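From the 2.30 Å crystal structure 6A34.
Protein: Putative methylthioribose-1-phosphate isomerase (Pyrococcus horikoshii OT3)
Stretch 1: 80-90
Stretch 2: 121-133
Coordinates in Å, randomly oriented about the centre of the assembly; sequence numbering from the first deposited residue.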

ATOM      1  N   LYS A  80      -9.687 -54.484   1.770  1.00 45.50           N
ATOM      2  CA  LYS A  80      -9.988 -55.735   2.449  1.00 50.12           C
ATOM      3  C   LYS A  80      -8.705 -56.462   2.872  1.00 45.21           C
ATOM      4  O   LYS A  80      -8.781 -57.489   3.527  1.00 42.62           O
ATOM      5  CB  LYS A  80     -10.858 -56.630   1.560  1.00 62.21           C
ATOM      6  CG  LYS A  80     -10.276 -57.031   0.212  1.00 69.75           C
ATOM      7  CD  LYS A  80     -11.278 -57.768  -0.684  1.00 80.93           C
ATOM      8  CE  LYS A  80     -12.296 -56.867  -1.363  1.00 82.93           C
ATOM      9  NZ  LYS A  80     -13.373 -57.644  -2.027  1.00 86.29           N
ATOM     10  N   THR A  81      -7.529 -55.940   2.499  1.00 38.79           N
ATOM     11  CA  THR A  81      -6.290 -56.459   3.015  1.00 40.01           C
ATOM     12  C   THR A  81      -5.402 -55.289   3.431  1.00 36.77           C
ATOM     13  O   THR A  81      -5.570 -54.178   2.955  1.00 35.77           O
ATOM     14  CB  THR A  81      -5.544 -57.322   1.989  1.00 41.39           C
ATOM     15  OG1 THR A  81      -5.078 -56.389   1.022  1.00 45.68           O
ATOM     16  CG2 THR A  81      -6.374 -58.407   1.328  1.00 41.09           C
ATOM     17  N   LYS A  82      -4.408 -55.591   4.256  1.00 39.54           N
ATOM     18  CA  LYS A  82      -3.332 -54.655   4.604  1.00 43.28           C
ATOM     19  C   LYS A  82      -2.609 -54.180   3.345  1.00 43.16           C
ATOM     20  O   LYS A  82      -2.364 -52.989   3.213  1.00 50.32           O
ATOM     21  CB  LYS A  82      -2.323 -55.284   5.568  1.00 41.15           C
ATOM     22  CG  LYS A  82      -1.277 -54.303   6.075  1.00 43.65           C
ATOM     23  CD  LYS A  82      -0.225 -54.933   6.933  1.00 42.56           C
ATOM     24  CE  LYS A  82      -0.761 -55.426   8.258  1.00 43.30           C
ATOM     25  NZ  LYS A  82       0.344 -55.919   9.116  1.00 43.04           N
ATOM     26  N   GLU A  83      -2.296 -55.103   2.425  1.00 47.50           N
ATOM     27  CA  GLU A  83      -1.592 -54.764   1.171  1.00 50.46           C
ATOM     28  C   GLU A  83      -2.404 -53.719   0.393  1.00 46.28           C
ATOM     29  O   GLU A  83      -1.889 -52.670   0.057  1.00 42.09           O
ATOM     30  CB  GLU A  83      -1.312 -56.001   0.304  1.00 57.10           C
ATOM     31  CG  GLU A  83      -0.427 -55.719  -0.911  1.00 65.94           C
ATOM     32  CD  GLU A  83       0.025 -56.924  -1.741  1.00 79.11           C
ATOM     33  OE1 GLU A  83       1.252 -57.187  -1.788  1.00 85.13           O
ATOM     34  OE2 GLU A  83      -0.840 -57.591  -2.367  1.00 73.75           O
ATOM     35  N   GLU A  84      -3.678 -54.010   0.101  1.00 48.99           N
ATOM     36  CA  GLU A  84      -4.581 -53.032  -0.557  1.00 50.74           C
ATOM     37  C   GLU A  84      -4.569 -51.685   0.182  1.00 46.34           C
ATOM     38  O   GLU A  84      -4.610 -50.641  -0.458  1.00 48.81           O
ATOM     39  CB  GLU A  84      -6.038 -53.493  -0.561  1.00 54.59           C
ATOM     40  CG  GLU A  84      -6.392 -54.464  -1.663  1.00 58.42           C
ATOM     41  CD  GLU A  84      -7.816 -54.990  -1.580  1.00 58.51           C
ATOM     42  OE1 GLU A  84      -8.021 -56.121  -2.040  1.00 57.96           O
ATOM     43  OE2 GLU A  84      -8.710 -54.273  -1.045  1.00 53.90           O
ATOM     44  N   PHE A  85      -4.536 -51.721   1.525  1.00 38.03           N
ATOM     45  CA  PHE A  85      -4.742 -50.531   2.299  1.00 41.73           C
ATOM     46  C   PHE A  85      -3.524 -49.620   2.139  1.00 41.65           C
ATOM     47  O   PHE A  85      -3.680 -48.427   1.912  1.00 38.62           O
ATOM     48  CB  PHE A  85      -5.007 -50.837   3.775  1.00 40.27           C
ATOM     49  CG  PHE A  85      -5.064 -49.583   4.604  1.00 37.13           C
ATOM     50  CD1 PHE A  85      -6.198 -48.789   4.596  1.00 39.02           C
ATOM     51  CD2 PHE A  85      -3.948 -49.134   5.289  1.00 36.54           C
ATOM     52  CE1 PHE A  85      -6.242 -47.616   5.333  1.00 38.72           C
ATOM     53  CE2 PHE A  85      -3.992 -47.958   6.014  1.00 36.11           C
ATOM     54  CZ  PHE A  85      -5.135 -47.198   6.036  1.00 36.01           C
ATOM     55  N   LEU A  86      -2.337 -50.224   2.283  1.00 42.19           N
ATOM     56  CA  LEU A  86      -1.074 -49.548   2.153  1.00 44.67           C
ATOM     57  C   LEU A  86      -0.888 -49.020   0.727  1.00 43.70           C
ATOM     58  O   LEU A  86      -0.366 -47.933   0.573  1.00 47.23           O
ATOM     59  CB  LEU A  86       0.068 -50.488   2.545  1.00 41.90           C
ATOM     60  CG  LEU A  86       0.158 -50.795   4.037  1.00 46.71           C
ATOM     61  CD1 LEU A  86       1.363 -51.695   4.347  1.00 40.86           C
ATOM     62  CD2 LEU A  86       0.190 -49.500   4.849  1.00 44.76           C
ATOM     63  N   ASP A  87      -1.305 -49.783  -0.288  1.00 44.29           N
ATOM     64  CA  ASP A  87      -1.240 -49.323  -1.676  1.00 47.86           C
ATOM     65  C   ASP A  87      -2.082 -48.057  -1.789  1.00 46.10           C
ATOM     66  O   ASP A  87      -1.613 -47.068  -2.318  1.00 45.89           O
ATOM     67  CB  ASP A  87      -1.689 -50.371  -2.706  1.00 54.20           C
ATOM     68  CG  ASP A  87      -0.713 -51.536  -2.894  1.00 63.39           C
ATOM     69  OD1 ASP A  87       0.355 -51.547  -2.218  1.00 63.38           O
ATOM     70  OD2 ASP A  87      -1.037 -52.449  -3.699  1.00 67.58           O
ATOM     71  N   GLY A  88      -3.319 -48.118  -1.281  1.00 46.68           N
ATOM     72  CA  GLY A  88      -4.242 -46.972  -1.284  1.00 45.73           C
ATOM     73  C   GLY A  88      -3.674 -45.796  -0.509  1.00 43.66           C
ATOM     74  O   GLY A  88      -3.796 -44.651  -0.930  1.00 42.20           O
ATOM     75  N   PHE A  89      -3.028 -46.091   0.623  1.00 40.83           N
ATOM     76  CA  PHE A  89      -2.435 -45.066   1.447  1.00 41.97           C
ATOM     77  C   PHE A  89      -1.334 -44.317   0.678  1.00 48.01           C
ATOM     78  O   PHE A  89      -1.240 -43.087   0.742  1.00 42.16           O
ATOM     79  CB  PHE A  89      -1.856 -45.665   2.722  1.00 40.87           C
ATOM     80  CG  PHE A  89      -1.021 -44.677   3.489  1.00 41.48           C
ATOM     81  CD1 PHE A  89       0.327 -44.532   3.205  1.00 40.96           C
ATOM     82  CD2 PHE A  89      -1.598 -43.872   4.461  1.00 38.14           C
ATOM     83  CE1 PHE A  89       1.085 -43.597   3.888  1.00 40.16           C
ATOM     84  CE2 PHE A  89      -0.831 -42.970   5.173  1.00 38.83           C
ATOM     85  CZ  PHE A  89       0.505 -42.816   4.866  1.00 43.98           C
ATOM     86  N   GLU A  90      -0.470 -45.072  -0.006  1.00 55.72           N
ATOM     87  CA  GLU A  90       0.562 -44.497  -0.872  1.00 56.46           C
ATOM     88  C   GLU A  90      -0.100 -43.638  -1.963  1.00 47.88           C
ATOM     89  O   GLU A  90       0.304 -42.506  -2.188  1.00 42.79           O
ATOM     90  CB  GLU A  90       1.446 -45.601  -1.460  1.00 62.07           C
ATOM     91  CG  GLU A  90       2.928 -45.363  -1.232  1.00 73.24           C
ATOM     92  CD  GLU A  90       3.547 -44.197  -1.994  1.00 78.64           C
ATOM     93  OE1 GLU A  90       3.141 -43.961  -3.146  1.00 83.87           O
ATOM     94  OE2 GLU A  90       4.453 -43.538  -1.444  1.00 76.85           O
ATOM     95  N   SER A 121       4.322 -51.000   9.719  1.00 39.67           N
ATOM     96  CA  SER A 121       3.632 -51.650   8.578  1.00 43.92           C
ATOM     97  C   SER A 121       3.267 -53.103   8.925  1.00 45.89           C
ATOM     98  O   SER A 121       2.399 -53.663   8.279  1.00 42.95           O
ATOM     99  CB  SER A 121       4.467 -51.611   7.307  1.00 38.90           C
ATOM    100  OG  SER A 121       5.704 -52.293   7.521  1.00 40.66           O
ATOM    101  N   GLU A 122       3.936 -53.682   9.935  1.00 46.81           N
ATOM    102  CA  GLU A 122       3.713 -55.051  10.359  1.00 52.21           C
ATOM    103  C   GLU A 122       2.701 -55.134  11.506  1.00 50.66           C
ATOM    104  O   GLU A 122       2.335 -56.222  11.900  1.00 47.99           O
ATOM    105  CB  GLU A 122       5.035 -55.703  10.757  1.00 54.53           C
ATOM    106  CG  GLU A 122       5.971 -55.858   9.574  1.00 67.70           C
ATOM    107  CD  GLU A 122       6.685 -57.198   9.512  1.00 82.15           C
ATOM    108  OE1 GLU A 122       7.912 -57.218   9.745  1.00 90.59           O
ATOM    109  OE2 GLU A 122       6.012 -58.220   9.220  1.00 88.62           O
ATOM    110  N   ASP A 123       2.234 -53.998  12.029  1.00 50.13           N
ATOM    111  CA  ASP A 123       1.206 -54.003  13.069  1.00 43.60           C
ATOM    112  C   ASP A 123      -0.122 -54.455  12.460  1.00 39.77           C
ATOM    113  O   ASP A 123      -0.287 -54.474  11.241  1.00 38.56           O
ATOM    114  CB  ASP A 123       1.095 -52.624  13.726  1.00 49.87           C
ATOM    115  CG  ASP A 123       2.311 -52.198  14.536  1.00 49.67           C
ATOM    116  OD1 ASP A 123       3.288 -52.968  14.594  1.00 46.84           O
ATOM    117  OD2 ASP A 123       2.257 -51.104  15.107  1.00 50.24           O
ATOM    118  N   PRO A 124      -1.131 -54.836  13.271  1.00 40.75           N
ATOM    119  CA  PRO A 124      -2.465 -55.106  12.727  1.00 38.03           C
ATOM    120  C   PRO A 124      -3.032 -53.873  11.994  1.00 41.51           C
ATOM    121  O   PRO A 124      -2.767 -52.727  12.369  1.00 41.60           O
ATOM    122  CB  PRO A 124      -3.303 -55.435  13.972  1.00 36.47           C
ATOM    123  CG  PRO A 124      -2.293 -55.839  15.027  1.00 37.22           C
ATOM    124  CD  PRO A 124      -1.056 -55.014  14.732  1.00 37.73           C
ATOM    125  N   LEU A 125      -3.830 -54.115  10.957  1.00 40.01           N
ATOM    126  CA  LEU A 125      -4.342 -53.061  10.109  1.00 38.13           C
ATOM    127  C   LEU A 125      -5.194 -52.063  10.910  1.00 39.85           C
ATOM    128  O   LEU A 125      -5.162 -50.866  10.609  1.00 36.42           O
ATOM    129  CB  LEU A 125      -5.134 -53.683   8.960  1.00 35.98           C
ATOM    130  CG  LEU A 125      -5.884 -52.671   8.099  1.00 36.56           C
ATOM    131  CD1 LEU A 125      -4.903 -51.681   7.512  1.00 38.17           C
ATOM    132  CD2 LEU A 125      -6.692 -53.358   6.998  1.00 36.62           C
ATOM    133  N   ASP A 126      -5.943 -52.526  11.925  1.00 37.52           N
ATOM    134  CA  ASP A 126      -6.749 -51.590  12.767  1.00 38.02           C
ATOM    135  C   ASP A 126      -5.819 -50.637  13.549  1.00 38.39           C
ATOM    136  O   ASP A 126      -6.184 -49.498  13.810  1.00 37.03           O
ATOM    137  CB  ASP A 126      -7.777 -52.282  13.676  1.00 38.84           C
ATOM    138  CG  ASP A 126      -7.306 -53.453  14.536  1.00 40.03           C
ATOM    139  OD1 ASP A 126      -6.306 -54.098  14.214  1.00 40.33           O
ATOM    140  OD2 ASP A 126      -7.963 -53.718  15.533  1.00 51.43           O
ATOM    141  N   GLU A 127      -4.625 -51.111  13.897  1.00 37.64           N
ATOM    142  CA  GLU A 127      -3.667 -50.353  14.689  1.00 40.76           C
ATOM    143  C   GLU A 127      -2.960 -49.326  13.790  1.00 41.72           C
ATOM    144  O   GLU A 127      -2.633 -48.257  14.259  1.00 41.60           O
ATOM    145  CB  GLU A 127      -2.670 -51.283  15.382  1.00 36.55           C
ATOM    146  CG  GLU A 127      -1.469 -50.603  16.033  1.00 39.90           C
ATOM    147  CD  GLU A 127      -1.686 -49.649  17.200  1.00 36.96           C
ATOM    148  OE1 GLU A 127      -2.790 -49.567  17.705  1.00 37.80           O
ATOM    149  OE2 GLU A 127      -0.720 -48.993  17.613  1.00 46.08           O
ATOM    150  N   ILE A 128      -2.711 -49.666  12.525  1.00 39.11           N
ATOM    151  CA  ILE A 128      -2.142 -48.716  11.556  1.00 40.85           C
ATOM    152  C   ILE A 128      -3.133 -47.562  11.336  1.00 40.79           C
ATOM    153  O   ILE A 128      -2.773 -46.385  11.417  1.00 41.38           O
ATOM    154  CB  ILE A 128      -1.779 -49.411  10.233  1.00 40.64           C
ATOM    155  CG1 ILE A 128      -0.669 -50.447  10.420  1.00 41.93           C
ATOM    156  CG2 ILE A 128      -1.426 -48.388   9.160  1.00 43.09           C
ATOM    157  CD1 ILE A 128      -0.513 -51.389   9.239  1.00 41.10           C
ATOM    158  N   LYS A 129      -4.383 -47.921  11.042  1.00 37.64           N
ATOM    159  CA  LYS A 129      -5.473 -46.959  10.965  1.00 38.55           C
ATOM    160  C   LYS A 129      -5.475 -46.064  12.208  1.00 38.75           C
ATOM    161  O   LYS A 129      -5.514 -44.827  12.078  1.00 34.50           O
ATOM    162  CB  LYS A 129      -6.818 -47.667  10.788  1.00 38.28           C
ATOM    163  CG  LYS A 129      -6.986 -48.380   9.447  1.00 39.59           C
ATOM    164  CD  LYS A 129      -8.409 -48.854   9.160  1.00 40.73           C
ATOM    165  CE  LYS A 129      -8.578 -49.382   7.743  1.00 44.36           C
ATOM    166  NZ  LYS A 129      -9.767 -50.252   7.574  1.00 43.36           N
ATOM    167  N   ARG A 130      -5.459 -46.679  13.396  1.00 36.20           N
ATOM    168  CA  ARG A 130      -5.572 -45.913  14.634  1.00 37.97           C
ATOM    169  C   ARG A 130      -4.440 -44.879  14.706  1.00 34.72           C
ATOM    170  O   ARG A 130      -4.659 -43.750  15.124  1.00 37.14           O
ATOM    171  CB  ARG A 130      -5.491 -46.796  15.885  1.00 41.39           C
ATOM    172  CG  ARG A 130      -5.907 -46.096  17.176  1.00 43.87           C
ATOM    173  CD  ARG A 130      -5.645 -46.895  18.450  1.00 46.90           C
ATOM    174  NE  ARG A 130      -4.228 -47.148  18.643  1.00 49.03           N
ATOM    175  CZ  ARG A 130      -3.330 -46.241  19.031  1.00 52.72           C
ATOM    176  NH1 ARG A 130      -3.722 -45.032  19.409  1.00 49.77           N
ATOM    177  NH2 ARG A 130      -2.043 -46.556  19.039  1.00 51.10           N
ATOM    178  N   LEU A 131      -3.237 -45.319  14.336  1.00 35.54           N
ATOM    179  CA  LEU A 131      -2.028 -44.553  14.428  1.00 35.75           C
ATOM    180  C   LEU A 131      -2.078 -43.340  13.479  1.00 36.68           C
ATOM    181  O   LEU A 131      -1.695 -42.238  13.876  1.00 35.37           O
ATOM    182  CB  LEU A 131      -0.844 -45.455  14.090  1.00 35.76           C
ATOM    183  CG  LEU A 131      -0.351 -46.334  15.235  1.00 39.69           C
ATOM    184  CD1 LEU A 131       0.607 -47.382  14.705  1.00 40.89           C
ATOM    185  CD2 LEU A 131       0.290 -45.512  16.334  1.00 42.08           C
ATOM    186  N   ILE A 132      -2.535 -43.563  12.247  1.00 31.93           N
ATOM    187  CA  ILE A 132      -2.628 -42.516  11.256  1.00 33.90           C
ATOM    188  C   ILE A 132      -3.535 -41.405  11.774  1.00 34.64           C
ATOM    189  O   ILE A 132      -3.194 -40.247  11.660  1.00 31.93           O
ATOM    190  CB  ILE A 132      -3.185 -43.057   9.931  1.00 34.11           C
ATOM    191  CG1 ILE A 132      -2.178 -43.955   9.220  1.00 31.52           C
ATOM    192  CG2 ILE A 132      -3.665 -41.917   9.041  1.00 33.29           C
ATOM    193  CD1 ILE A 132      -2.801 -44.772   8.120  1.00 31.93           C
ATOM    194  N   VAL A 133      -4.717 -41.785  12.277  1.00 34.01           N
ATOM    195  CA  VAL A 133      -5.700 -40.820  12.691  1.00 35.67           C
ATOM    196  C   VAL A 133      -5.114 -40.035  13.875  1.00 42.30           C
ATOM    197  O   VAL A 133      -5.230 -38.780  13.940  1.00 40.58           O
ATOM    198  CB  VAL A 133      -7.055 -41.476  13.036  1.00 37.04           C
ATOM    199  CG1 VAL A 133      -8.006 -40.495  13.724  1.00 38.53           C
ATOM    200  CG2 VAL A 133      -7.710 -42.108  11.811  1.00 33.85           C
TER

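Two helices that pack side by side can divide their contact between an apolar seam and a polar anchor near one end, and this pair from a putative methylthioribose-1-phosphate isomerase illustrates the arrangement. Helices 82-90 and 125-133 run in nearly the same direction, 24° apart, with axes approaching to 11.2 Å. That spacing leaves room for large side chains between them, and the two stretches bury 476 Å² in all.

The first stretch begins by organising its own helix. Lys 80 points away from the partner, and Lys 80 N donates to Glu 84 OE2 at 3.0 Å. Thr 81 is the N-cap: its OG1 accepts from Glu 84 N at 2.9 Å, satisfying an amide that has no helical carbonyl before it. A short side chain with a hydroxyl suits this task, because OG1 lies close enough to reach back to the amide.

Lys 82 supplies the polar anchor. Its CA-to-CB bond points toward the second stretch; chi1, chi2 and chi4 are t and chi3 is m, a bend in an otherwise extended chain. Lys 82 NZ donates to Asp 123 O at 2.6 Å and to Ser 121 O at 3.2 Å. These carbonyls belong to the loop preceding helix 125-133, so a long, flexible amine can gather them. The aliphatic part of the chain is also used, Lys 82 CE lying 4.2 Å from Ile 128 CD1. Here the backbones draw close, the CA atoms of Lys 82 and Leu 125 being 5.8 Å apart.

Glu 83 and Glu 84 lie out of reach and exposed, as befits acidic residues. Phe 85 then turns inward as the central knob, seated among Leu 125, Ile 128, Lys 129 and Ile 132. Phe 85 CD2 meets Leu 125 CD1 at 3.5 Å, Phe 85 CE2 approaches Ile 128 CG2 at 4.1 Å, and Ile 132 CD1 sits at the ring edge, 4.0 Å from Phe 85 CZ. Even Lys 129 contributes a methylene, its CE 3.8 Å from Phe 85 CE1. A broad, flat ring can touch all four residues at once.

Leu 86 starts sideways, but its end comes nearer, bringing Leu 86 CD1 to 4.3 Å from Ser 121 CB. Asp 87 and Gly 88 make no contact. One turn beyond Phe 85, Phe 89 again points toward the partner, and Phe 89 CD2 lies 4.0 Å from Ile 132 CD1, so that this one methyl touches both aromatic rings. Phe 85, Phe 89, Ile 128 and Ile 132 are buried; the Leu and Ile methyls offer the rings apolar surface with no polar group to leave unsatisfied. Glu 90 is out of reach, its OE2 hydrogen-bonded elsewhere in the structure.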